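Local atomic coordinates of ABC transporter (PDB entry 4G68), a protein that probably captures xylan-derived sugars outside the cell, acting as the solute-binding component of an ABC transporter. Residues Asp175-Val180 against Gly227-Asp232; Gln257-Ala262 against Pro414-Tyr419; Ala289-Asn292 against Met298-Gly301. All coordinates share one frame; numbering follows the deposited sequence.

How the interactions relate
Each of the three contacts is buried, yet they differ with their distance from the sugar. Interaction 1 lies deepest, near the centre of the chain, where a strand and a helix offer polar side-chain ends to a xylose. Interaction 2 holds the same xylose from another direction, through a short helix whose neighbouring tryptophan turns away from the sugar into a buried aromatic pair with Phe-259; Tyr-231 and Asp-232 of interaction 1 hydrogen-bond to Phe-259 O and Trp-416 N of interaction 2. Interaction 3 touches no sugar and is carried by an aromatic ring, through CH-pi and van der Waals contact, but it shares a sheet with interaction 1, Val-180 N bonding to Gly-301 O. What changes is the chemistry, from polar ends turned to the ligand to aromatic packing.

Interaction 1: Asp175-Val180 against Gly227-Asp232; sequences DQQASV and GMWYYD. With XYP (beta-D-xylopyranose), chain D.
Gln-177 and Trp-229 both leave the backbone with CG beside the N and opposite the carbonyl carbon (chi1 -71° and -81°), and these torsions bring an amide and an indole to one xylose. The setting is the periplasmic-binding-protein fold of the extracellular solute-binding family: segment 175-180 of strand 168-184 supplies the amide, and segment 227-232 of helix 225-239, nearly perpendicular to it, the indole. Extended beyond CG, Gln-177 crosses the tryptophan at about a right angle. Its OE1 comes to the benzo edge of the indole, in the ring plane and 3.4 Å from Trp-229 CZ2, a position in which the amide oxygen faces the weakly positive C-H rim. The other arm of the amide serves the sugar, NE2 donating a rather bent hydrogen bond of 3.1 Å to XYP O5. Further along the strand Ser-179 meets the same rim, with its CA 3.8 Å from Trp-229 CZ3; its hydroxyl is engaged separately, by Ile-340 N. Between the two protein segments, then, there is only van der Waals contact, and the directional bonding is spent on the ligand. Ala-415 also packs on Trp-229, while Asn-103 and Lys-107 add further hydrogen bonds to the xylose. With its benzo edge set against the strand, the indole presents its pyrrole N-H to the sugar: Trp-229 NE1 reaches XYP O4 at 2.9 Å in a nearly straight bond, the N-H...O angle being 167°.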
# COMPACT_ATOMS: atom_id res chain seq x y z
N ASP A 175 8.65 6.04 -1.70
CA ASP A 175 7.93 5.02 -2.54
C ASP A 175 6.49 5.31 -2.94
O ASP A 175 5.82 6.19 -2.34
CB ASP A 175 8.18 3.53 -2.14
CG ASP A 175 7.45 3.07 -0.90
OD1 ASP A 175 6.57 3.71 -0.40
OD2 ASP A 175 7.82 1.98 -0.38
N GLN A 176 6.06 4.62 -3.99
CA GLN A 176 4.71 4.74 -4.51
C GLN A 176 4.03 3.40 -4.38
O GLN A 176 4.69 2.32 -4.37
CB GLN A 176 4.64 5.08 -6.01
CG GLN A 176 5.56 6.17 -6.52
CD GLN A 176 5.50 6.18 -8.01
OE1 GLN A 176 4.50 5.71 -8.61
NE2 GLN A 176 6.56 6.74 -8.65
N GLN A 177 2.72 3.47 -4.22
CA GLN A 177 1.94 2.25 -4.14
C GLN A 177 1.04 2.13 -5.38
O GLN A 177 0.69 3.13 -6.02
CB GLN A 177 1.05 2.30 -2.88
CG GLN A 177 1.91 2.17 -1.60
CD GLN A 177 1.02 2.03 -0.37
OE1 GLN A 177 -0.23 2.09 -0.45
NE2 GLN A 177 1.67 1.86 0.80
N ALA A 178 0.66 0.91 -5.74
CA ALA A 178 -0.28 0.70 -6.85
C ALA A 178 -0.97 -0.65 -6.58
O ALA A 178 -0.33 -1.61 -6.06
CB ALA A 178 0.44 0.66 -8.20
N SER A 179 -2.24 -0.74 -6.93
CA SER A 179 -3.05 -1.95 -6.71
C SER A 179 -2.80 -2.97 -7.84
O SER A 179 -2.83 -2.60 -9.04
CB SER A 179 -4.53 -1.56 -6.62
OG SER A 179 -4.94 -0.75 -7.76
N VAL A 180 -2.56 -4.21 -7.47
CA VAL A 180 -2.10 -5.25 -8.41
C VAL A 180 -2.96 -6.49 -8.14
O VAL A 180 -3.08 -6.94 -7.01
CB VAL A 180 -0.67 -5.63 -8.08
CG1 VAL A 180 -0.17 -6.70 -9.08
CG2 VAL A 180 0.26 -4.36 -8.20
N GLY A 227 -8.22 -6.53 3.11
CA GLY A 227 -9.56 -6.71 2.50
C GLY A 227 -10.15 -5.38 2.05
O GLY A 227 -10.85 -5.29 1.05
N MSE A 228 -9.94 -4.33 2.80
CA MSE A 228 -10.36 -3.01 2.41
C MSE A 228 -9.84 -2.60 1.06
O MSE A 228 -10.57 -1.91 0.38
CB MSE A 228 -9.89 -2.01 3.47
CG MSE A 228 -10.46 -0.63 3.34
SE MSE A 228 -9.09 0.61 4.16
CE MSE A 228 -7.69 0.14 2.79
N TRP A 229 -8.62 -2.94 0.68
CA TRP A 229 -8.17 -2.70 -0.69
C TRP A 229 -9.09 -3.20 -1.74
O TRP A 229 -9.30 -2.52 -2.79
CB TRP A 229 -6.78 -3.25 -0.94
CG TRP A 229 -5.70 -2.33 -0.43
CD1 TRP A 229 -5.50 -1.82 0.88
CD2 TRP A 229 -4.63 -1.75 -1.23
NE1 TRP A 229 -4.40 -1.00 0.88
CE2 TRP A 229 -3.86 -0.90 -0.35
CE3 TRP A 229 -4.27 -1.82 -2.59
CZ2 TRP A 229 -2.70 -0.19 -0.80
CZ3 TRP A 229 -3.14 -1.09 -3.03
CH2 TRP A 229 -2.39 -0.28 -2.16
N TYR A 230 -9.69 -4.37 -1.44
CA TYR A 230 -10.64 -4.93 -2.41
C TYR A 230 -11.87 -3.98 -2.55
O TYR A 230 -12.30 -3.63 -3.69
CB TYR A 230 -11.14 -6.30 -1.96
CG TYR A 230 -10.21 -7.45 -2.10
CD1 TYR A 230 -10.58 -8.55 -2.89
CD2 TYR A 230 -9.05 -7.51 -1.33
CE1 TYR A 230 -9.72 -9.68 -3.01
CE2 TYR A 230 -8.16 -8.63 -1.39
CZ TYR A 230 -8.52 -9.69 -2.23
OH TYR A 230 -7.70 -10.78 -2.32
N TYR A 231 -12.43 -3.58 -1.41
CA TYR A 231 -13.62 -2.69 -1.47
C TYR A 231 -13.20 -1.40 -2.23
O TYR A 231 -13.87 -0.94 -3.17
CB TYR A 231 -14.15 -2.33 -0.06
CG TYR A 231 -15.26 -1.35 -0.23
CD1 TYR A 231 -16.56 -1.81 -0.39
CD2 TYR A 231 -15.02 0.01 -0.29
CE1 TYR A 231 -17.61 -0.94 -0.65
CE2 TYR A 231 -16.07 0.94 -0.52
CZ TYR A 231 -17.34 0.42 -0.69
OH TYR A 231 -18.35 1.28 -0.97
N ASP A 232 -12.08 -0.79 -1.82
CA ASP A 232 -11.76 0.55 -2.33
C ASP A 232 -11.57 0.45 -3.84
O ASP A 232 -12.01 1.36 -4.59
CB ASP A 232 -10.46 1.09 -1.69
CG ASP A 232 -10.60 1.36 -0.20
OD1 ASP A 232 -11.70 1.29 0.36
OD2 ASP A 232 -9.58 1.62 0.41
C1 XYP D . 0.20 -0.40 4.05
C2 XYP D . -0.56 0.04 5.29
C3 XYP D . -2.05 0.07 4.94
C4 XYP D . -2.33 0.85 3.64
C5 XYP D . -1.36 0.46 2.49
O2 XYP D . -0.25 -0.83 6.36
O3 XYP D . -2.73 0.66 6.08
O4 XYP D . -3.68 0.69 3.18
O5 XYP D . -0.02 0.46 2.96

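Interaction 2: Gln257-Ala262 against Pro414-Tyr419; sequences QAFTDA and PAWDIY. With XYP (beta-D-xylopyranose), chain D.
Trp-416 meets Phe-259 in an aromatic contact that illustrates edge-to-face packing. The far corner of the indole, CH2, stands over one face of the phenyl ring, displaced toward its rim, and comes within 3.8 Å of Phe-259 CZ. The centroids of the phenyl and of the indole's six-membered ring are 5.4 Å apart with planes at 61°, so the pair is a tilted T. His-428 stacks on the tryptophan, and Leu-248 and Met-449 from two more helices also touch it. Hydrogen bonding to the sugar belongs to the next residue. Asp-417 has CG between its backbone N and carbonyl carbon (chi1 66°), which turns the carboxylate to the xylose, where it grips two adjacent hydroxyls: O4 of XYP donates to Asp-417 OD1 at 2.6 Å, and O3 of XYP to Asp-417 OD2 at the same 2.6 Å. Close packing flanks this pair: Ala-415 CB lies 3.5 Å from XYP O4, and the aliphatic Ile-418 CG1 3.9 Å from XYP C4. Backbone bonds hold the turn itself: Ala-415, the N-cap, accepts at O from both Ile-418 N and Tyr-419 N. The chemistry implies a division of labour within a few residues: an aromatic anchor ties the short helix to helix 257-271, and two short hydrogen bonds let its carboxylate recognise the O3-O4 side of the sugar.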
# COMPACT_ATOMS: atom_id res chain seq x y z
N GLN A 257 -25.11 5.16 -4.52
CA GLN A 257 -25.43 3.83 -5.08
C GLN A 257 -24.15 3.14 -5.56
O GLN A 257 -24.08 1.94 -5.50
CB GLN A 257 -26.45 3.89 -6.22
CG GLN A 257 -26.96 2.48 -6.69
CD GLN A 257 -27.77 1.78 -5.61
OE1 GLN A 257 -27.46 0.65 -5.20
NE2 GLN A 257 -28.77 2.48 -5.07
N ALA A 258 -23.17 3.91 -6.04
CA ALA A 258 -21.93 3.27 -6.45
C ALA A 258 -21.21 2.59 -5.32
O ALA A 258 -20.67 1.51 -5.52
CB ALA A 258 -20.97 4.21 -7.23
N PHE A 259 -21.20 3.22 -4.13
CA PHE A 259 -20.54 2.59 -2.97
C PHE A 259 -21.35 1.39 -2.44
O PHE A 259 -20.75 0.43 -1.94
CB PHE A 259 -20.37 3.58 -1.83
CG PHE A 259 -19.39 4.67 -2.15
CD1 PHE A 259 -18.59 4.62 -3.31
CD2 PHE A 259 -19.19 5.70 -1.26
CE1 PHE A 259 -17.69 5.62 -3.62
CE2 PHE A 259 -18.23 6.70 -1.54
CZ PHE A 259 -17.50 6.67 -2.73
N THR A 260 -22.68 1.47 -2.54
CA THR A 260 -23.50 0.33 -2.14
C THR A 260 -23.35 -0.81 -3.14
O THR A 260 -23.21 -2.02 -2.73
CB THR A 260 -24.98 0.79 -2.05
OG1 THR A 260 -25.06 1.81 -1.03
CG2 THR A 260 -25.86 -0.38 -1.62
N ASP A 261 -23.34 -0.48 -4.42
CA ASP A 261 -23.08 -1.49 -5.46
C ASP A 261 -21.71 -2.14 -5.25
O ASP A 261 -21.55 -3.39 -5.39
CB ASP A 261 -23.15 -0.90 -6.88
CG ASP A 261 -24.57 -0.59 -7.35
OD1 ASP A 261 -25.55 -1.03 -6.71
OD2 ASP A 261 -24.66 0.04 -8.43
N ALA A 262 -20.69 -1.35 -4.91
CA ALA A 262 -19.38 -1.94 -4.58
C ALA A 262 -19.42 -2.96 -3.41
O ALA A 262 -18.77 -4.01 -3.45
CB ALA A 262 -18.28 -0.84 -4.35
N PRO A 414 -5.19 7.11 -3.05
CA PRO A 414 -4.57 6.23 -2.02
C PRO A 414 -5.63 5.37 -1.36
O PRO A 414 -6.82 5.76 -1.31
CB PRO A 414 -4.04 7.23 -0.99
CG PRO A 414 -3.67 8.42 -1.84
CD PRO A 414 -4.80 8.51 -2.82
N ALA A 415 -5.19 4.23 -0.81
CA ALA A 415 -6.14 3.39 -0.04
C ALA A 415 -6.80 4.23 1.04
O ALA A 415 -6.18 5.15 1.58
CB ALA A 415 -5.37 2.28 0.58
N TRP A 416 -8.07 3.95 1.36
CA TRP A 416 -8.82 4.90 2.09
C TRP A 416 -8.31 5.07 3.51
O TRP A 416 -8.57 6.10 4.13
CB TRP A 416 -10.31 4.51 2.13
CG TRP A 416 -10.98 4.64 0.77
CD1 TRP A 416 -10.41 4.67 -0.53
CD2 TRP A 416 -12.42 4.70 0.56
NE1 TRP A 416 -11.40 4.72 -1.47
CE2 TRP A 416 -12.63 4.72 -0.88
CE3 TRP A 416 -13.53 4.70 1.42
CZ2 TRP A 416 -13.93 4.80 -1.44
CZ3 TRP A 416 -14.80 4.75 0.85
CH2 TRP A 416 -14.99 4.81 -0.55
N ASP A 417 -7.64 4.06 4.09
CA ASP A 417 -7.13 4.21 5.47
C ASP A 417 -5.80 4.99 5.56
O ASP A 417 -5.32 5.21 6.69
CB ASP A 417 -6.94 2.85 6.15
CG ASP A 417 -5.82 2.00 5.48
OD1 ASP A 417 -5.42 2.28 4.31
OD2 ASP A 417 -5.33 1.06 6.17
N ILE A 418 -5.27 5.43 4.42
CA ILE A 418 -4.16 6.37 4.37
C ILE A 418 -4.74 7.75 3.98
O ILE A 418 -4.16 8.77 4.25
CB ILE A 418 -3.17 6.01 3.19
CG1 ILE A 418 -2.54 4.70 3.38
CG2 ILE A 418 -2.10 7.10 2.95
CD1 ILE A 418 -1.53 4.37 2.27
N TYR A 419 -5.85 7.78 3.28
CA TYR A 419 -6.37 9.05 2.82
C TYR A 419 -7.18 9.65 3.95
O TYR A 419 -7.01 10.86 4.28
CB TYR A 419 -7.26 8.84 1.57
CG TYR A 419 -7.61 10.19 0.95
CD1 TYR A 419 -6.86 10.65 -0.12
CD2 TYR A 419 -8.67 10.96 1.42
CE1 TYR A 419 -7.13 11.89 -0.69
CE2 TYR A 419 -8.96 12.21 0.86
CZ TYR A 419 -8.20 12.63 -0.22
OH TYR A 419 -8.42 13.88 -0.80
C1 XYP D . 0.20 -0.40 4.05
C2 XYP D . -0.56 0.04 5.29
C3 XYP D . -2.05 0.07 4.94
C4 XYP D . -2.33 0.85 3.64
C5 XYP D . -1.36 0.46 2.49
O2 XYP D . -0.25 -0.83 6.36
O3 XYP D . -2.73 0.66 6.08
O4 XYP D . -3.68 0.69 3.18
O5 XYP D . -0.02 0.46 2.96

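Interaction 3: Ala289-Asn292 against Met298-Gly301; sequences AEFN and MYFG
Phe-291 lays one face of its ring against the strand at Tyr-299, and the strand residue answers with its CB. This is a CH-pi contact of nearly ideal form: Tyr-299 CB stands 3.6 Å from the centroid of the Phe-291 ring, only 8° off the ring normal, with all six carbons at similar range. Beside it the phenyl reaches the strand backbone, Phe-291 CE1 lying 3.4 Å from Met-298 C and Phe-291 CD1 3.6 Å from Met-298 O. The first torsion of Phe-291 (chi1 -170°) puts CG opposite the backbone N and swings the ring out from the helix, allowing a single side chain to bridge the gap. This is the tight part. The contact slackens along the tyrosine, whose ring leads away from 289-292 and packs on Ala-287 and Thr-288 just before it in the same helix: the two rings meet obliquely, centroids 5.8 Å apart and planes at 46°, and Phe-291 CB approaches Tyr-299 CD1 only to 4.1 Å. On the outer side of the helix Ala-289 is exposed and Glu-290 partly so, and neither touches the strand. Were Phe-291 replaced by alanine, a gap would probably open under Tyr-299 CB, and segment 289-292 would lose the side chain through which it meets the strand. Selenomethionine Met-298 points the other way, onto Leu-202 and Ile-206 of helix 199-211. Phe-309, from helix 306-310, packs edge-to-face with both Phe-291 and Tyr-299, and Asp-305 takes the tyrosine hydroxyl. Helix 284-292 and strand 298-300, joined by a short loop, thus form a compact unit: the strand pairs antiparallel with strand 168-184, whose Tyr-182 also touches Phe-291, and lies between helices 284-292 and 199-211.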
# COMPACT_ATOMS: atom_id res chain seq x y z
N ALA A 289 2.23 -15.81 2.40
CA ALA A 289 2.79 -17.19 2.49
C ALA A 289 1.93 -18.25 1.79
O ALA A 289 2.44 -19.11 1.13
CB ALA A 289 3.10 -17.58 3.95
N GLU A 290 0.63 -18.19 1.96
CA GLU A 290 -0.27 -19.03 1.21
C GLU A 290 -0.06 -18.91 -0.31
O GLU A 290 0.04 -19.89 -1.03
CB GLU A 290 -1.67 -18.60 1.66
CG GLU A 290 -2.77 -19.39 1.17
CD GLU A 290 -4.08 -18.79 1.66
OE1 GLU A 290 -4.11 -17.81 2.36
OE2 GLU A 290 -5.11 -19.27 1.29
N PHE A 291 0.05 -17.67 -0.78
CA PHE A 291 0.17 -17.46 -2.22
C PHE A 291 1.54 -17.83 -2.72
O PHE A 291 1.64 -18.41 -3.76
CB PHE A 291 -0.12 -15.98 -2.54
CG PHE A 291 -0.26 -15.70 -4.04
CD1 PHE A 291 -1.36 -16.15 -4.73
CD2 PHE A 291 0.70 -14.96 -4.73
CE1 PHE A 291 -1.47 -15.90 -6.14
CE2 PHE A 291 0.59 -14.71 -6.12
CZ PHE A 291 -0.50 -15.18 -6.84
N ASN A 292 2.59 -17.56 -1.95
CA ASN A 292 3.94 -17.91 -2.43
C ASN A 292 4.27 -19.41 -2.34
O ASN A 292 5.28 -19.84 -2.82
CB ASN A 292 5.05 -16.97 -1.85
CG ASN A 292 5.47 -17.28 -0.41
OD1 ASN A 292 5.23 -18.34 0.12
ND2 ASN A 292 6.20 -16.33 0.19
N MSE A 298 -4.90 -16.52 -7.07
CA MSE A 298 -4.81 -15.06 -7.20
C MSE A 298 -4.55 -14.40 -5.86
O MSE A 298 -4.80 -14.96 -4.78
CB MSE A 298 -6.15 -14.54 -7.73
CG MSE A 298 -6.36 -15.02 -9.17
SE MSE A 298 -8.11 -14.33 -9.86
CE MSE A 298 -9.27 -15.67 -8.98
N TYR A 299 -4.03 -13.20 -5.91
CA TYR A 299 -3.84 -12.43 -4.70
C TYR A 299 -4.10 -10.97 -5.16
O TYR A 299 -3.74 -10.59 -6.25
CB TYR A 299 -2.36 -12.59 -4.28
CG TYR A 299 -2.04 -11.81 -3.00
CD1 TYR A 299 -2.10 -12.43 -1.76
CD2 TYR A 299 -1.72 -10.46 -3.06
CE1 TYR A 299 -1.79 -11.73 -0.59
CE2 TYR A 299 -1.44 -9.73 -1.90
CZ TYR A 299 -1.44 -10.37 -0.69
OH TYR A 299 -1.17 -9.61 0.45
N PHE A 300 -4.75 -10.18 -4.35
CA PHE A 300 -4.96 -8.77 -4.75
C PHE A 300 -4.57 -7.84 -3.61
O PHE A 300 -5.00 -8.00 -2.44
CB PHE A 300 -6.43 -8.48 -5.18
CG PHE A 300 -6.68 -7.03 -5.49
CD1 PHE A 300 -6.32 -6.49 -6.76
CD2 PHE A 300 -7.26 -6.19 -4.53
CE1 PHE A 300 -6.48 -5.11 -7.02
CE2 PHE A 300 -7.45 -4.81 -4.79
CZ PHE A 300 -7.07 -4.26 -6.03
N GLY A 301 -3.72 -6.86 -3.95
CA GLY A 301 -3.40 -5.84 -2.94
C GLY A 301 -2.30 -4.92 -3.43
O GLY A 301 -2.21 -4.66 -4.66